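Long-range contact in transketolase (Campylobacter jejuni, PDB 3M34), which binds thiamine diphosphate as a dimeric enzyme of the transketolase family: residues His395-Ile400 / Ser414-Ile419. Residues are numbered along the deposited sequence; the frame is centred on the assembly and turned at random.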
ATOM      1  N   HIS A 395       0.653  -2.063  -7.388  1.00 15.48           N
ATOM      2  CA  HIS A 395       0.968  -0.645  -7.184  1.00 16.19           C
ATOM      3  C   HIS A 395       1.383   0.009  -8.501  1.00 16.72           C
ATOM      4  O   HIS A 395       0.823   1.032  -8.930  1.00 16.35           O
ATOM      5  CB  HIS A 395       2.036  -0.514  -6.127  1.00 18.98           C
ATOM      6  CG  HIS A 395       2.119   0.801  -5.445  1.00 18.51           C
ATOM      7  ND1 HIS A 395       1.278   1.888  -5.654  1.00 22.89           N
ATOM      8  CD2 HIS A 395       2.996   1.168  -4.479  1.00 17.22           C
ATOM      9  CE1 HIS A 395       1.660   2.861  -4.826  1.00 17.92           C
ATOM     10  NE2 HIS A 395       2.668   2.427  -4.094  1.00 23.21           N
ATOM     11  N   ALA A 396       2.345  -0.581  -9.188  1.00 17.59           N
ATOM     12  CA  ALA A 396       2.746  -0.033 -10.467  1.00 16.82           C
ATOM     13  C   ALA A 396       1.640  -0.081 -11.485  1.00 15.96           C
ATOM     14  O   ALA A 396       1.492   0.858 -12.253  1.00 16.29           O
ATOM     15  CB  ALA A 396       3.993  -0.773 -10.999  1.00 17.29           C
HETATM   16  N   MSE A 397       0.775  -1.101 -11.472  1.00 14.94           N
HETATM   17  CA  MSE A 397      -0.403  -1.086 -12.349  1.00 15.54           C
HETATM   18  C   MSE A 397      -1.193   0.180 -12.171  1.00 15.42           C
HETATM   19  O   MSE A 397      -1.555   0.837 -13.159  1.00 15.93           O
HETATM   20  CB  MSE A 397      -1.342  -2.284 -12.100  0.50 11.41           C
HETATM   21  CG  MSE A 397      -2.746  -2.196 -12.723  1.00 14.88           C
HETATM   22 SE   MSE A 397      -3.690  -3.859 -12.433  1.00 16.65          SE
HETATM   23  CE  MSE A 397      -3.986  -3.557 -10.434  1.00 17.08           C
ATOM     24  N   ALA A 398      -1.554   0.523 -10.937  1.00 15.37           N
ATOM     25  CA  ALA A 398      -2.359   1.718 -10.736  1.00 15.76           C
ATOM     26  C   ALA A 398      -1.631   3.009 -11.127  1.00 16.37           C
ATOM     27  O   ALA A 398      -2.255   3.868 -11.737  1.00 15.75           O
ATOM     28  CB  ALA A 398      -2.836   1.801  -9.254  1.00 16.16           C
ATOM     29  N   ALA A 399      -0.337   3.118 -10.869  1.00 15.87           N
ATOM     30  CA  ALA A 399       0.406   4.338 -11.189  1.00 15.00           C
ATOM     31  C   ALA A 399       0.564   4.432 -12.722  1.00 15.99           C
ATOM     32  O   ALA A 399       0.519   5.519 -13.315  1.00 17.26           O
ATOM     33  CB  ALA A 399       1.756   4.346 -10.477  1.00 16.66           C
ATOM     34  N   ILE A 400       0.796   3.302 -13.339  1.00 15.93           N
ATOM     35  CA  ILE A 400       0.785   3.233 -14.842  1.00 16.77           C
ATOM     36  C   ILE A 400      -0.524   3.686 -15.453  1.00 17.59           C
ATOM     37  O   ILE A 400      -0.547   4.517 -16.369  1.00 16.00           O
ATOM     38  CB  ILE A 400       1.212   1.824 -15.338  1.00 15.44           C
ATOM     39  CG1 ILE A 400       2.678   1.625 -15.158  1.00 17.56           C
ATOM     40  CG2 ILE A 400       0.807   1.596 -16.784  1.00 15.46           C
ATOM     41  CD1 ILE A 400       3.171   0.155 -15.274  1.00 15.81           C
ATOM     42  N   SER A 414      -7.870  -0.782 -13.860  1.00 16.21           N
ATOM     43  CA  SER A 414      -6.949  -1.549 -13.057  1.00 16.58           C
ATOM     44  C   SER A 414      -7.776  -2.538 -12.230  1.00 17.26           C
ATOM     45  O   SER A 414      -8.791  -2.160 -11.637  1.00 19.94           O
ATOM     46  CB  SER A 414      -6.226  -0.680 -12.039  1.00 17.47           C
ATOM     47  OG  SER A 414      -5.427   0.285 -12.673  1.00 17.97           O
ATOM     48  N   ALA A 415      -7.339  -3.775 -12.185  1.00 17.44           N
ATOM     49  CA  ALA A 415      -8.129  -4.827 -11.513  1.00 16.62           C
ATOM     50  C   ALA A 415      -7.278  -5.704 -10.601  1.00 18.08           C
ATOM     51  O   ALA A 415      -6.168  -6.136 -10.943  1.00 17.24           O
ATOM     52  CB  ALA A 415      -8.853  -5.720 -12.556  1.00 16.83           C
ATOM     53  N   THR A 416      -7.842  -5.999  -9.431  1.00 16.83           N
ATOM     54  CA  THR A 416      -7.283  -6.996  -8.554  1.00 16.63           C
ATOM     55  C   THR A 416      -8.398  -7.455  -7.576  1.00 16.58           C
ATOM     56  O   THR A 416      -9.501  -6.955  -7.620  1.00 17.12           O
ATOM     57  CB  THR A 416      -6.003  -6.509  -7.774  1.00 17.27           C
ATOM     58  OG1 THR A 416      -5.416  -7.598  -6.995  1.00 16.93           O
ATOM     59  CG2 THR A 416      -6.250  -5.212  -6.964  1.00 20.57           C
ATOM     60  N   PHE A 417      -8.034  -8.346  -6.656  1.00 16.96           N
ATOM     61  CA  PHE A 417      -8.939  -8.656  -5.512  1.00 16.69           C
ATOM     62  C   PHE A 417      -9.004  -7.445  -4.586  1.00 16.20           C
ATOM     63  O   PHE A 417      -8.031  -6.706  -4.361  1.00 16.69           O
ATOM     64  CB  PHE A 417      -8.453  -9.832  -4.643  1.00 16.24           C
ATOM     65  CG  PHE A 417      -8.402 -11.196  -5.336  1.00 18.25           C
ATOM     66  CD1 PHE A 417      -9.305 -11.540  -6.349  1.00 19.24           C
ATOM     67  CD2 PHE A 417      -7.443 -12.137  -4.942  1.00 21.75           C
ATOM     68  CE1 PHE A 417      -9.256 -12.790  -6.949  1.00 19.97           C
ATOM     69  CE2 PHE A 417      -7.374 -13.404  -5.551  1.00 20.16           C
ATOM     70  CZ  PHE A 417      -8.314 -13.727  -6.556  1.00 18.88           C
ATOM     71  N   PHE A 418     -10.177  -7.229  -4.004  1.00 16.60           N
ATOM     72  CA  PHE A 418     -10.372  -6.061  -3.178  1.00 17.14           C
ATOM     73  C   PHE A 418      -9.390  -6.030  -2.010  1.00 16.61           C
ATOM     74  O   PHE A 418      -8.930  -4.967  -1.650  1.00 17.61           O
ATOM     75  CB  PHE A 418     -11.815  -6.048  -2.664  1.00 14.85           C
ATOM     76  CG  PHE A 418     -12.291  -4.788  -1.976  1.00 17.31           C
ATOM     77  CD1 PHE A 418     -11.826  -3.521  -2.289  1.00 15.92           C
ATOM     78  CD2 PHE A 418     -13.322  -4.862  -1.044  1.00 17.22           C
ATOM     79  CE1 PHE A 418     -12.341  -2.402  -1.698  1.00 18.89           C
ATOM     80  CE2 PHE A 418     -13.851  -3.749  -0.498  1.00 16.28           C
ATOM     81  CZ  PHE A 418     -13.356  -2.512  -0.788  1.00 15.88           C
ATOM     82  N   ILE A 419      -9.037  -7.189  -1.432  1.00 16.80           N
ATOM     83  CA  ILE A 419      -8.036  -7.193  -0.336  1.00 16.85           C
ATOM     84  C   ILE A 419      -6.716  -6.558  -0.790  1.00 17.42           C
ATOM     85  O   ILE A 419      -6.063  -5.849  -0.020  1.00 19.19           O
ATOM     86  CB  ILE A 419      -7.839  -8.596   0.289  1.00 18.78           C
ATOM     87  CG1 ILE A 419      -6.970  -8.506   1.552  1.00 20.50           C
ATOM     88  CG2 ILE A 419      -7.336  -9.566  -0.703  1.00 17.32           C
ATOM     89  CD1 ILE A 419      -7.412  -7.447   2.545  1.00 24.25           C
TER
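M397, a selenomethionine, reaches from helix 394-407 across to the side chain of S414 and the main chain of A415 on strand 411-417. The chain leaves the helix extended, CG anti to the backbone N (chi1 166°), and bends only at its last torsion (chi3 72°), which brings CE beside O of A415, with CB of S414 also near it. CG of M397 sits 3.7 Å from OG of S414. SE of M397 lies beside the main chain of A415, close to its N and its O, while the methyl CE of M397 is 3.4 Å from O of A415. A415 turns its own methyl away from the helix and meets M397 through its main chain. S414 points its CB at the helix and sits against CG and the methyl of M397, with OG of S414 3.9 Å from CA of A398; that alanine is also the helix residue whose CA lies nearest the strand, 6.1 Å from CA of S414. Helix 394-407 is the connection of a beta-alpha-beta crossover: it links strand 387-389 to strand 411-417, parallel strands with strand 361-365 between them, so helix and following strand run nearly antiparallel, at 156° with their axes 8.6 Å apart. This sheet belongs to the pyrimidine-binding domain, which has the thiamine diphosphate-binding fold, and strand 411-417 lies inside it between strands 361-365 and 439-443. The buried hydroxyl of S414 is held by hydrogen bonds with NE2 of H438 and OD1 of N401, the latter further along the same helix. L424 of helix 421-434 touches both M397 and A398, and F390 also packs on M397. Toward the C-terminal end of the strand, the side chain of T416 comes within about 5 Å of bound thiamine diphosphate.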